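Side-chain contact in putative metal binding protein (Coccidioides immitis, PDB 3CVG), which is of unproven function but, as a member of the periplasmic binding protein superfamily, probably binds a metal ion: residues 114-119 / 198-203. Residues are numbered along the deposited sequence; the frame is centred on the assembly and turned at random.
Sequences SNPAKL and REYTIT
Tyr200 overlaps Pro116, Ala117 and Leu119 with the outer part of its ring and puts its hydroxyl against the type I beta turn of Asn115 to Lys118. Tyr200 OH donates to Asn115 OD1 (2.8 Å), in the carbonyl plane on a lone pair, and accepts from the backbone N of Ala117 (3.0 Å, N-H...O angle 155°). Tyrosine suits the place because it carries a polar atom to the end of a long apolar arm. Asn115, whose residue type tolerates its positive phi (43°), is itself held by the Leu119 backbone. With CG anti to the backbone N (chi1 -168°), its amide swings across the turn, where OD1 also accepts from Leu119 N and ND2 donates to Leu119 O (3.0 Å). Three bonds thus fix the rotation of the amide. Proline's restricted phi fits the second position of the turn, and Pro116 CG lies near the ring plane, 4.0 Å from Tyr200 CE2. Small Ala117 lets its CB come within 3.6 Å of Tyr200 CZ. Branched Leu119 runs alongside but points the other way, bringing CD1 to 3.5 Å from Tyr200 CE1. The contact ties the loop between strand 100-111 and helix 125-138 to strand 200-204, which pairs antiparallel with 100-111 and parallel with 147-149, while Met132 of helix 125-138 touches both Ala117 and Tyr200.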
ATOM      1  N   SER A 114       0.087 -12.134  23.476  1.00 29.06           N
ATOM      2  CA  SER A 114      -0.911 -12.837  24.286  1.00 29.62           C
ATOM      3  C   SER A 114      -1.977 -13.518  23.435  1.00 29.40           C
ATOM      4  O   SER A 114      -2.646 -14.443  23.893  1.00 30.03           O
ATOM      5  CB  SER A 114      -1.574 -11.873  25.276  1.00 30.22           C
ATOM      6  OG  SER A 114      -2.073 -10.722  24.615  1.00 29.86           O
ATOM      7  N   ASN A 115      -2.146 -13.043  22.202  1.00 28.37           N
ATOM      8  CA  ASN A 115      -3.101 -13.627  21.272  1.00 25.08           C
ATOM      9  C   ASN A 115      -4.450 -13.971  21.915  1.00 24.13           C
ATOM     10  O   ASN A 115      -4.868 -15.130  21.927  1.00 23.62           O
ATOM     11  CB  ASN A 115      -2.463 -14.880  20.643  1.00 25.48           C
ATOM     12  CG  ASN A 115      -3.235 -15.406  19.449  1.00 27.06           C
ATOM     13  OD1 ASN A 115      -4.038 -14.692  18.843  1.00 27.52           O
ATOM     14  ND2 ASN A 115      -2.975 -16.661  19.086  1.00 26.58           N
ATOM     15  N   PRO A 116      -5.154 -12.964  22.459  1.00 22.70           N
ATOM     16  CA  PRO A 116      -6.451 -13.232  23.086  1.00 23.02           C
ATOM     17  C   PRO A 116      -7.500 -13.829  22.145  1.00 24.10           C
ATOM     18  O   PRO A 116      -8.397 -14.556  22.593  1.00 25.47           O
ATOM     19  CB  PRO A 116      -6.851 -11.866  23.654  1.00 22.71           C
ATOM     20  CG  PRO A 116      -6.121 -10.885  22.759  1.00 22.80           C
ATOM     21  CD  PRO A 116      -4.775 -11.550  22.617  1.00 21.79           C
ATOM     22  N   ALA A 117      -7.383 -13.541  20.849  1.00 23.14           N
ATOM     23  CA  ALA A 117      -8.318 -14.073  19.865  1.00 24.29           C
ATOM     24  C   ALA A 117      -7.965 -15.525  19.534  1.00 24.03           C
ATOM     25  O   ALA A 117      -8.697 -16.207  18.814  1.00 20.73           O
ATOM     26  CB  ALA A 117      -8.287 -13.232  18.601  1.00 23.70           C
ATOM     27  N   LYS A 118      -6.831 -15.980  20.058  1.00 24.48           N
ATOM     28  CA  LYS A 118      -6.370 -17.349  19.838  1.00 27.79           C
ATOM     29  C   LYS A 118      -6.280 -17.724  18.357  1.00 27.60           C
ATOM     30  O   LYS A 118      -6.715 -18.799  17.939  1.00 27.49           O
ATOM     31  CB  LYS A 118      -7.285 -18.315  20.601  1.00 28.30           C
ATOM     32  CG  LYS A 118      -7.289 -18.013  22.089  1.00 31.07           C
ATOM     33  CD  LYS A 118      -8.325 -18.804  22.874  1.00 33.81           C
ATOM     34  CE  LYS A 118      -8.274 -18.401  24.350  1.00 37.10           C
ATOM     35  NZ  LYS A 118      -8.335 -16.910  24.548  1.00 37.11           N
ATOM     36  N   LEU A 119      -5.692 -16.825  17.574  1.00 27.57           N
ATOM     37  CA  LEU A 119      -5.515 -17.024  16.143  1.00 28.40           C
ATOM     38  C   LEU A 119      -4.451 -18.078  15.851  1.00 31.33           C
ATOM     39  O   LEU A 119      -3.397 -18.098  16.486  1.00 31.11           O
ATOM     40  CB  LEU A 119      -5.106 -15.709  15.474  1.00 25.99           C
ATOM     41  CG  LEU A 119      -6.072 -14.529  15.590  1.00 23.42           C
ATOM     42  CD1 LEU A 119      -5.611 -13.413  14.665  1.00 21.10           C
ATOM     43  CD2 LEU A 119      -7.481 -14.983  15.217  1.00 19.85           C
ATOM     44  N   ARG A 198      -1.746  -3.255  22.578  1.00 21.42           N
ATOM     45  CA  ARG A 198      -2.027  -4.685  22.494  1.00 20.13           C
ATOM     46  C   ARG A 198      -3.273  -4.976  21.653  1.00 20.58           C
ATOM     47  O   ARG A 198      -4.170  -5.701  22.080  1.00 18.06           O
ATOM     48  CB  ARG A 198      -2.190  -5.293  23.893  1.00 23.73           C
ATOM     49  CG  ARG A 198      -0.919  -5.245  24.729  1.00 27.02           C
ATOM     50  CD  ARG A 198      -1.128  -5.917  26.078  1.00 33.00           C
ATOM     51  NE  ARG A 198      -2.011  -5.123  26.926  1.00 37.88           N
ATOM     52  CZ  ARG A 198      -2.578  -5.568  28.041  1.00 39.92           C
ATOM     53  NH1 ARG A 198      -2.356  -6.813  28.451  1.00 40.92           N
ATOM     54  NH2 ARG A 198      -3.364  -4.766  28.745  1.00 38.61           N
ATOM     55  N   GLU A 199      -3.323  -4.405  20.454  1.00 18.76           N
ATOM     56  CA  GLU A 199      -4.452  -4.619  19.561  1.00 17.20           C
ATOM     57  C   GLU A 199      -3.983  -5.243  18.253  1.00 17.93           C
ATOM     58  O   GLU A 199      -2.806  -5.141  17.879  1.00 16.28           O
ATOM     59  CB  GLU A 199      -5.153  -3.289  19.255  1.00 18.11           C
ATOM     60  CG  GLU A 199      -5.549  -2.494  20.487  1.00 18.54           C
ATOM     61  CD  GLU A 199      -6.254  -1.184  20.168  1.00 20.38           C
ATOM     62  OE1 GLU A 199      -6.089  -0.640  19.049  1.00 24.49           O
ATOM     63  OE2 GLU A 199      -6.967  -0.682  21.056  1.00 21.14           O
ATOM     64  N   TYR A 200      -4.904  -5.906  17.568  1.00 17.62           N
ATOM     65  CA  TYR A 200      -4.599  -6.489  16.275  1.00 18.48           C
ATOM     66  C   TYR A 200      -4.809  -5.364  15.271  1.00 18.48           C
ATOM     67  O   TYR A 200      -5.561  -4.420  15.538  1.00 16.09           O
ATOM     68  CB  TYR A 200      -5.567  -7.620  15.941  1.00 18.65           C
ATOM     69  CG  TYR A 200      -5.446  -8.838  16.831  1.00 19.66           C
ATOM     70  CD1 TYR A 200      -4.782  -9.985  16.393  1.00 20.06           C
ATOM     71  CD2 TYR A 200      -6.034  -8.858  18.095  1.00 20.15           C
ATOM     72  CE1 TYR A 200      -4.710 -11.131  17.194  1.00 21.50           C
ATOM     73  CE2 TYR A 200      -5.972  -9.997  18.903  1.00 23.53           C
ATOM     74  CZ  TYR A 200      -5.309 -11.132  18.446  1.00 23.21           C
ATOM     75  OH  TYR A 200      -5.266 -12.262  19.240  1.00 23.77           O
ATOM     76  N   THR A 201      -4.132  -5.447  14.133  1.00 17.57           N
ATOM     77  CA  THR A 201      -4.300  -4.442  13.103  1.00 17.52           C
ATOM     78  C   THR A 201      -3.717  -4.915  11.783  1.00 17.35           C
ATOM     79  O   THR A 201      -2.831  -5.771  11.756  1.00 17.99           O
ATOM     80  CB  THR A 201      -3.604  -3.114  13.478  1.00 18.49           C
ATOM     81  OG1 THR A 201      -4.037  -2.089  12.582  1.00 17.59           O
ATOM     82  CG2 THR A 201      -2.078  -3.246  13.361  1.00 15.83           C
ATOM     83  N   ILE A 202      -4.243  -4.373  10.692  1.00 17.76           N
ATOM     84  CA  ILE A 202      -3.717  -4.686   9.373  1.00 18.09           C
ATOM     85  C   ILE A 202      -2.750  -3.542   9.129  1.00 18.12           C
ATOM     86  O   ILE A 202      -3.091  -2.377   9.349  1.00 16.25           O
ATOM     87  CB  ILE A 202      -4.819  -4.688   8.294  1.00 17.21           C
ATOM     88  CG1 ILE A 202      -5.668  -5.961   8.426  1.00 16.58           C
ATOM     89  CG2 ILE A 202      -4.202  -4.578   6.909  1.00 17.07           C
ATOM     90  CD1 ILE A 202      -4.938  -7.258   8.087  1.00 15.27           C
ATOM     91  N   THR A 203      -1.534  -3.888   8.721  1.00 17.85           N
ATOM     92  CA  THR A 203      -0.490  -2.915   8.445  1.00 19.71           C
ATOM     93  C   THR A 203       0.222  -3.406   7.179  1.00 20.01           C
ATOM     94  O   THR A 203      -0.242  -4.349   6.534  1.00 19.89           O
ATOM     95  CB  THR A 203       0.511  -2.818   9.648  1.00 18.07           C
ATOM     96  OG1 THR A 203       1.487  -1.800   9.396  1.00 16.26           O
ATOM     97  CG2 THR A 203       1.226  -4.147   9.873  1.00 19.90           C
TER